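Local coordinates for periplasmic binding protein (Thermotoga lettingae TMO, PDB 4RY8) that binds 5-methylthioribose between its two lobes and probably serves as the solute-binding component of a transporter for this sugar, at residues Ile18-Glu23 and Arg32-Ala37; Ala37-Arg42 and Val258-Val263. One frame throughout, in Å; residues are numbered along the deposited sequence. Where two conformers were deposited one is given.

Contact 1: residues Ile18-Glu23 and Arg32-Ala37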
ATOM      1  N   ILE C  18     -19.085  19.176 -21.345  1.00 35.41           N
ATOM      2  CA  ILE C  18     -18.009  18.288 -20.915  1.00 32.10           C
ATOM      3  C   ILE C  18     -18.205  16.930 -21.597  1.00 33.98           C
ATOM      4  O   ILE C  18     -19.264  16.307 -21.459  1.00 33.51           O
ATOM      5  CB  ILE C  18     -18.024  18.120 -19.381  1.00 30.34           C
ATOM      6  CG1 ILE C  18     -17.706  19.459 -18.698  1.00 33.13           C
ATOM      7  CG2 ILE C  18     -17.070  17.033 -18.908  1.00 28.51           C
ATOM      8  CD1 ILE C  18     -18.184  19.496 -17.267  1.00 40.80           C
ATOM      9  N   ALA C  19     -17.179  16.482 -22.321  1.00 28.96           N
ATOM     10  CA  ALA C  19     -17.219  15.210 -23.033  1.00 28.04           C
ATOM     11  C   ALA C  19     -16.516  14.107 -22.261  1.00 26.68           C
ATOM     12  O   ALA C  19     -15.379  14.263 -21.806  1.00 27.41           O
ATOM     13  CB  ALA C  19     -16.579  15.354 -24.414  1.00 26.82           C
ATOM     14  N   LEU C  20     -17.186  12.976 -22.151  1.00 24.65           N
ATOM     15  CA  LEU C  20     -16.650  11.818 -21.487  1.00 25.97           C
ATOM     16  C   LEU C  20     -16.364  10.826 -22.578  1.00 23.22           C
ATOM     17  O   LEU C  20     -17.283  10.350 -23.252  1.00 31.33           O
ATOM     18  CB  LEU C  20     -17.677  11.238 -20.492  1.00 24.17           C
ATOM     19  CG  LEU C  20     -17.303   9.871 -19.922  1.00 23.65           C
ATOM     20  CD1 LEU C  20     -15.949   9.867 -19.196  1.00 27.27           C
ATOM     21  CD2 LEU C  20     -18.357   9.358 -18.969  1.00 29.77           C
ATOM     22  N   VAL C  21     -15.090  10.538 -22.785  1.00 24.10           N
ATOM     23  CA  VAL C  21     -14.682   9.624 -23.837  1.00 22.61           C
ATOM     24  C   VAL C  21     -14.084   8.409 -23.175  1.00 24.33           C
ATOM     25  O   VAL C  21     -13.033   8.502 -22.543  1.00 24.91           O
ATOM     26  CB  VAL C  21     -13.649  10.269 -24.783  1.00 27.38           C
ATOM     27  CG1 VAL C  21     -13.204   9.272 -25.853  1.00 28.91           C
ATOM     28  CG2 VAL C  21     -14.243  11.494 -25.422  1.00 26.35           C
ATOM     29  N   ARG C  22     -14.731   7.257 -23.352  1.00 22.19           N
ATOM     30  CA  ARG C  22     -14.354   6.047 -22.658  1.00 23.93           C
ATOM     31  C   ARG C  22     -13.887   4.986 -23.571  1.00 21.27           C
ATOM     32  O   ARG C  22     -14.495   4.766 -24.578  1.00 29.73           O
ATOM     33  CB  ARG C  22     -15.570   5.448 -21.957  1.00 25.15           C
ATOM     34  CG  ARG C  22     -16.366   6.425 -21.103  1.00 31.83           C
ATOM     35  CD  ARG C  22     -17.824   6.071 -21.196  1.00 53.02           C
ATOM     36  NE  ARG C  22     -18.164   5.127 -20.163  1.00 42.72           N
ATOM     37  CZ  ARG C  22     -19.146   4.229 -20.214  1.00 34.70           C
ATOM     38  NH1 ARG C  22     -19.936   4.052 -21.280  1.00 41.54           N
ATOM     39  NH2 ARG C  22     -19.320   3.477 -19.151  1.00 32.38           N
ATOM     40  N   GLU C  23     -12.897   4.234 -23.154  1.00 20.25           N
ATOM     41  CA  GLU C  23     -12.467   3.066 -23.922  1.00 22.75           C
ATOM     42  C   GLU C  23     -13.447   1.915 -23.755  1.00 29.55           C
ATOM     43  O   GLU C  23     -13.741   1.198 -24.703  1.00 27.44           O
ATOM     44  CB  GLU C  23     -11.072   2.611 -23.482  1.00 21.35           C
ATOM     45  CG  GLU C  23     -10.439   1.563 -24.408  1.00 24.34           C
ATOM     46  CD  GLU C  23      -9.180   0.841 -23.853  1.00 24.73           C
ATOM     47  OE1 GLU C  23      -8.595   1.226 -22.812  1.00 27.91           O
ATOM     48  OE2 GLU C  23      -8.751  -0.157 -24.471  1.00 33.10           O
ATOM     49  N   ARG C  32     -21.999   2.027 -13.315  1.00 27.14           N
ATOM     50  CA  ARG C  32     -22.235   2.805 -12.103  0.50 29.06           C
ATOM     51  C   ARG C  32     -21.439   4.107 -12.137  1.00 26.73           C
ATOM     52  O   ARG C  32     -21.907   5.147 -11.695  1.00 31.41           O
ATOM     53  CB  ARG C  32     -21.917   1.966 -10.866  0.50 25.76           C
ATOM     54  CG  ARG C  32     -22.956   0.879 -10.604  0.50 27.97           C
ATOM     55  CD  ARG C  32     -24.254   1.464 -10.048  0.50 30.33           C
ATOM     56  NE  ARG C  32     -25.214   1.799 -11.100  0.50 35.82           N
ATOM     57  CZ  ARG C  32     -26.177   2.707 -10.980  0.50 41.94           C
ATOM     58  NH1 ARG C  32     -26.994   2.931 -11.998  0.50 47.15           N
ATOM     59  NH2 ARG C  32     -26.320   3.395  -9.849  0.50 38.53           N
ATOM     60  N   TYR C  33     -20.255   4.055 -12.701  1.00 25.50           N
ATOM     61  CA  TYR C  33     -19.410   5.251 -12.899  1.00 24.57           C
ATOM     62  C   TYR C  33     -20.144   6.229 -13.786  1.00 23.83           C
ATOM     63  O   TYR C  33     -20.248   7.427 -13.468  1.00 26.35           O
ATOM     64  CB  TYR C  33     -18.126   4.794 -13.549  1.00 25.31           C
ATOM     65  CG  TYR C  33     -17.163   5.855 -14.025  1.00 21.48           C
ATOM     66  CD1 TYR C  33     -17.446   6.653 -15.121  1.00 29.61           C
ATOM     67  CD2 TYR C  33     -15.941   6.048 -13.373  1.00 22.44           C
ATOM     68  CE1 TYR C  33     -16.527   7.591 -15.584  1.00 32.25           C
ATOM     69  CE2 TYR C  33     -15.039   7.017 -13.809  1.00 26.87           C
ATOM     70  CZ  TYR C  33     -15.334   7.778 -14.923  1.00 26.27           C
ATOM     71  OH  TYR C  33     -14.420   8.725 -15.374  1.00 29.07           O
ATOM     72  N   LEU C  34     -20.673   5.703 -14.895  1.00 27.94           N
ATOM     73  CA  LEU C  34     -21.483   6.501 -15.829  1.00 29.83           C
ATOM     74  C   LEU C  34     -22.710   7.113 -15.149  1.00 30.93           C
ATOM     75  O   LEU C  34     -22.958   8.303 -15.308  1.00 29.68           O
ATOM     76  CB  LEU C  34     -21.879   5.679 -17.062  1.00 34.73           C
ATOM     77  CG  LEU C  34     -22.644   6.467 -18.126  1.00 32.90           C
ATOM     78  CD1 LEU C  34     -21.700   7.483 -18.738  1.00 37.97           C
ATOM     79  CD2 LEU C  34     -23.280   5.558 -19.173  1.00 33.14           C
ATOM     80  N   ALA C  35     -23.449   6.325 -14.367  1.00 26.46           N
ATOM     81  CA  ALA C  35     -24.566   6.876 -13.619  1.00 35.91           C
ATOM     82  C   ALA C  35     -24.100   8.031 -12.717  1.00 32.19           C
ATOM     83  O   ALA C  35     -24.737   9.078 -12.701  1.00 36.38           O
ATOM     84  CB  ALA C  35     -25.270   5.809 -12.788  1.00 37.50           C
ATOM     85  N   GLY C  36     -23.001   7.830 -11.986  1.00 26.78           N
ATOM     86  CA  GLY C  36     -22.415   8.850 -11.154  1.00 25.83           C
ATOM     87  C   GLY C  36     -22.051  10.128 -11.900  1.00 29.24           C
ATOM     88  O   GLY C  36     -22.361  11.218 -11.455  1.00 26.18           O
ATOM     89  N   ALA C  37     -21.400  10.002 -13.052  1.00 25.77           N
ATOM     90  CA  ALA C  37     -21.053  11.150 -13.856  1.00 25.84           C
ATOM     91  C   ALA C  37     -22.334  11.900 -14.204  1.00 31.99           C
ATOM     92  O   ALA C  37     -22.416  13.105 -14.039  1.00 29.67           O
ATOM     93  CB  ALA C  37     -20.278  10.696 -15.130  1.00 26.80           C
TER
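The contact is chiefly apolar, between Leu20 and Arg22 of strand 18-22 and one side of helix 32-37. Leu20 is its centre. Its CG stands anti to the backbone N (chi1 170°), and with chi2 at 58° this sends the CD2 methyl out to the helix. There CD2 meets three side chains. CD1 of Leu34 is the nearest, 3.8 Å from Leu20 CD2, and the two leucines cross obliquely, methyl to methyl. The Tyr33 ring offers its edge, with CE1 4.2 Å from Leu20 CD2, near the ring plane. The small Ala37, one helical turn after Tyr33, adds a looser touch, CB to Leu20 CD2 at 4.5 Å.

The second kind of contact is between a charged group and an aliphatic one. The Arg22 chain bends at chi2 and chi3 and crosses Leu34 at about a right angle. Leu34 CB lies over one face of the guanidinium, 4.0 Å from Arg22 NH2. No hydrogen bond joins the two segments. The charged end has its polar partner elsewhere: Arg22 NH1 is hydrogen-bonded to Thr52 OG1. That bond probably helps to hold the guanidinium in place beside Leu34.

The strand and helix run antiparallel, at 176°, with axes 11.6 Å apart. This spacing is bridged by side chains alone. Both belong to the beta-alpha-beta unit of strand 17-22, helix 28-44 and strand 47-52, which opens the Rossmann-like N-terminal lobe of the binding protein. Tyr33 also meets the ring of Phe102, a residue of the sugar pocket. Strand 17-22 lies between strands 47-52 and 74-78 in the parallel sheet. Helix 57-69 packs against Ala19 and Val21, while helix 255-270 lies beside Tyr33 and Ala37.

Contact 2: residues Ala37-Arg42 and Val258-Val263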
ATOM      1  N   ALA C  37     -21.400  10.002 -13.052  1.00 25.77           N
ATOM      2  CA  ALA C  37     -21.053  11.150 -13.856  1.00 25.84           C
ATOM      3  C   ALA C  37     -22.334  11.900 -14.204  1.00 31.99           C
ATOM      4  O   ALA C  37     -22.416  13.105 -14.039  1.00 29.67           O
ATOM      5  CB  ALA C  37     -20.278  10.696 -15.130  1.00 26.80           C
ATOM      6  N   GLN C  38     -23.348  11.186 -14.657  1.00 31.93           N
ATOM      7  CA  GLN C  38     -24.624  11.831 -15.023  1.00 33.40           C
ATOM      8  C   GLN C  38     -25.292  12.536 -13.867  1.00 38.13           C
ATOM      9  O   GLN C  38     -25.820  13.635 -14.050  1.00 46.11           O
ATOM     10  CB  GLN C  38     -25.588  10.821 -15.634  1.00 33.99           C
ATOM     11  CG  GLN C  38     -25.078  10.265 -16.952  1.00 30.92           C
ATOM     12  CD  GLN C  38     -25.683   8.927 -17.297  1.00 40.30           C
ATOM     13  OE1 GLN C  38     -26.204   8.222 -16.433  1.00 51.06           O
ATOM     14  NE2 GLN C  38     -25.619   8.564 -18.568  1.00 42.00           N
ATOM     15  N   SER C  39     -25.263  11.936 -12.673  1.00 32.99           N
ATOM     16  CA  SER C  39     -25.849  12.620 -11.528  1.00 48.22           C
ATOM     17  C   SER C  39     -25.039  13.862 -11.148  1.00 52.63           C
ATOM     18  O   SER C  39     -25.641  14.821 -10.691  1.00 41.00           O
ATOM     19  CB  SER C  39     -26.046  11.707 -10.312  1.00 35.26           C
ATOM     20  OG  SER C  39     -24.814  11.276  -9.756  1.00 33.54           O
ATOM     21  N   MET C  40     -23.703  13.864 -11.327  1.00 31.03           N
ATOM     22  CA  MET C  40     -22.920  15.069 -11.002  1.00 33.27           C
ATOM     23  C   MET C  40     -23.208  16.158 -12.030  1.00 36.95           C
ATOM     24  O   MET C  40     -23.378  17.317 -11.664  1.00 32.69           O
ATOM     25  CB  MET C  40     -21.400  14.827 -10.898  1.00 32.22           C
ATOM     26  CG  MET C  40     -20.611  15.948 -10.222  1.00 31.04           C
ATOM     27  SD  MET C  40     -20.724  16.018  -8.405  1.00 30.34           S
ATOM     28  CE  MET C  40     -21.938  17.286  -8.093  1.00 47.66           C
ATOM     29  N   ALA C  41     -23.252  15.796 -13.312  1.00 35.58           N
ATOM     30  CA  ALA C  41     -23.561  16.791 -14.350  1.00 33.19           C
ATOM     31  C   ALA C  41     -24.939  17.387 -14.083  1.00 35.92           C
ATOM     32  O   ALA C  41     -25.121  18.595 -14.176  1.00 39.61           O
ATOM     33  CB  ALA C  41     -23.495  16.173 -15.736  1.00 34.80           C
ATOM     34  N   ARG C  42     -25.904  16.537 -13.734  1.00 37.64           N
ATOM     35  CA  ARG C  42     -27.256  17.018 -13.366  1.00 39.18           C
ATOM     36  C   ARG C  42     -27.191  18.065 -12.268  1.00 38.72           C
ATOM     37  O   ARG C  42     -27.918  19.070 -12.299  1.00 40.51           O
ATOM     38  CB  ARG C  42     -28.142  15.868 -12.872  1.00 54.61           C
ATOM     39  CG  ARG C  42     -29.598  15.899 -13.342  1.00 69.25           C
ATOM     40  CD  ARG C  42     -29.886  14.673 -14.199  1.00 90.20           C
ATOM     41  NE  ARG C  42     -29.612  13.458 -13.430  1.00 79.36           N
ATOM     42  CZ  ARG C  42     -29.184  12.296 -13.928  1.00 51.35           C
ATOM     43  NH1 ARG C  42     -28.970  12.129 -15.233  1.00 64.55           N
ATOM     44  NH2 ARG C  42     -28.958  11.289 -13.098  1.00 39.85           N
ATOM     45  N   VAL C 258     -16.613   7.750  -8.018  1.00 25.44           N
ATOM     46  CA  VAL C 258     -15.456   8.020  -8.871  1.00 24.72           C
ATOM     47  C   VAL C 258     -15.971   8.802 -10.079  1.00 22.81           C
ATOM     48  O   VAL C 258     -15.330   9.750 -10.543  1.00 27.64           O
ATOM     49  CB  VAL C 258     -14.715   6.752  -9.296  1.00 31.40           C
ATOM     50  CG1 VAL C 258     -13.638   7.085 -10.327  1.00 33.81           C
ATOM     51  CG2 VAL C 258     -14.102   6.071  -8.088  1.00 40.31           C
ATOM     52  N   GLY C 259     -17.130   8.408 -10.590  1.00 24.37           N
ATOM     53  CA  GLY C 259     -17.710   9.060 -11.749  1.00 35.33           C
ATOM     54  C   GLY C 259     -18.163  10.481 -11.481  1.00 32.08           C
ATOM     55  O   GLY C 259     -17.926  11.349 -12.292  1.00 28.95           O
ATOM     56  N   ARG C 260     -18.846  10.709 -10.361  1.00 26.01           N
ATOM     57  CA  ARG C 260     -19.101  12.055  -9.911  1.00 26.11           C
ATOM     58  C   ARG C 260     -17.825  12.873  -9.842  1.00 27.67           C
ATOM     59  O   ARG C 260     -17.761  13.961 -10.405  1.00 31.98           O
ATOM     60  CB  ARG C 260     -19.834  12.054  -8.552  1.00 35.90           C
ATOM     61  CG  ARG C 260     -21.276  11.572  -8.660  1.00 40.58           C
ATOM     62  CD  ARG C 260     -21.936  11.345  -7.315  1.00 29.68           C
ATOM     63  NE  ARG C 260     -22.057  12.587  -6.583  1.00 31.42           N
ATOM     64  CZ  ARG C 260     -23.009  13.496  -6.763  1.00 35.45           C
ATOM     65  NH1 ARG C 260     -23.971  13.323  -7.670  1.00 42.58           N
ATOM     66  NH2 ARG C 260     -23.010  14.596  -6.006  1.00 48.62           N
ATOM     67  N   LEU C 261     -16.793  12.349  -9.185  1.00 25.89           N
ATOM     68  CA  LEU C 261     -15.516  13.042  -9.076  1.00 29.63           C
ATOM     69  C   LEU C 261     -14.975  13.492 -10.459  1.00 26.83           C
ATOM     70  O   LEU C 261     -14.459  14.609 -10.628  1.00 25.47           O
ATOM     71  CB  LEU C 261     -14.472  12.152  -8.359  1.00 24.76           C
ATOM     72  CG  LEU C 261     -13.027  12.679  -8.385  1.00 25.97           C
ATOM     73  CD1 LEU C 261     -12.935  14.090  -7.811  1.00 34.03           C
ATOM     74  CD2 LEU C 261     -12.073  11.757  -7.634  1.00 23.28           C
ATOM     75  N   ALA C 262     -15.081  12.612 -11.432  1.00 24.00           N
ATOM     76  CA  ALA C 262     -14.502  12.922 -12.743  1.00 25.19           C
ATOM     77  C   ALA C 262     -15.182  14.123 -13.362  1.00 30.85           C
ATOM     78  O   ALA C 262     -14.512  14.949 -13.973  1.00 24.57           O
ATOM     79  CB  ALA C 262     -14.568  11.710 -13.679  1.00 30.00           C
ATOM     80  N   VAL C 263     -16.503  14.249 -13.163  1.00 25.96           N
ATOM     81  CA  VAL C 263     -17.227  15.372 -13.729  1.00 32.84           C
ATOM     82  C   VAL C 263     -16.896  16.641 -12.968  1.00 31.45           C
ATOM     83  O   VAL C 263     -16.677  17.693 -13.593  1.00 26.85           O
ATOM     84  CB  VAL C 263     -18.741  15.106 -13.784  1.00 29.11           C
ATOM     85  CG1 VAL C 263     -19.545  16.380 -14.051  1.00 36.95           C
ATOM     86  CG2 VAL C 263     -19.003  14.048 -14.846  1.00 29.53           C
TER
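Two neighbouring helices of the N-terminal lobe, 28-44 and 255-270, pack closely here. Their short segments cross at -43° with axes only 7.4 Å apart. The nearest backbones are at Ala37 and Gly259, where the CA atoms of Ala37 and Gly259 are 4.5 Å apart. With glycine at this position the two backbones meet directly. Ala37 CA also makes a CA-H...O contact with Gly259 O, 3.5 Å away.

Val263 fills the next turn. Its CG2 methyl rests on Ala37 CB at 3.6 Å, and its CG1 reaches toward the backbone N and CB of Ala41. Val263 CB faces Met40 CB at 3.9 Å, the two side chains crossing obliquely. Helix 255-270 comes more than 200 residues after helix 28-44, yet the chain returns to the first lobe to place it there. Such crossing back between lobes is characteristic of periplasmic sugar-binding proteins of this family.

The polar end of the contact is Arg260. Its chain bends at chi3 (64°) and brings the guanidinium beside Ser39. NH1 of Arg260 donates to Ser39 OG at 3.0 Å, with the acceptor in the guanidinium plane and an angle of 152° at the hydrogen. Met40 SD lies over one guanidinium face, offset toward the rim and 3.6 Å from Arg260 NH2. The two side chains cross at about a right angle. Arg260 NH2 also forms a salt bridge with Glu43. Ser39 OG is further hydrogen-bonded to Tyr256 OH and Gly36 O, so three bonds grip this hydroxyl. An alanine at Arg260 would lose the bond to Ser39 and the Glu43 salt bridge, and would probably loosen the packing of Met40.

Overall arrangement
Both contacts use helix 28-44 and share Ala37. Their centres are about 7 Å apart, on the same side of the chain's centre. Contact 1 comes first along the chain and is local, within one beta-alpha-beta unit. Contact 2 follows and is long-range, bringing in helix 255-270 from far later in the sequence. Helix 28-44 is thus packed on strand 17-22 of the parallel sheet and on a neighbouring helix. Tyr33 of contact 1 links the two: its ring also packs on Val258 and Gly259, and its OH on Ala262 CB. Its side chain is about 7 Å from the bound sugar, so contact 1 lies near the pocket. Contact 2 is farther off, with Gly259 about 11 Å from the sugar.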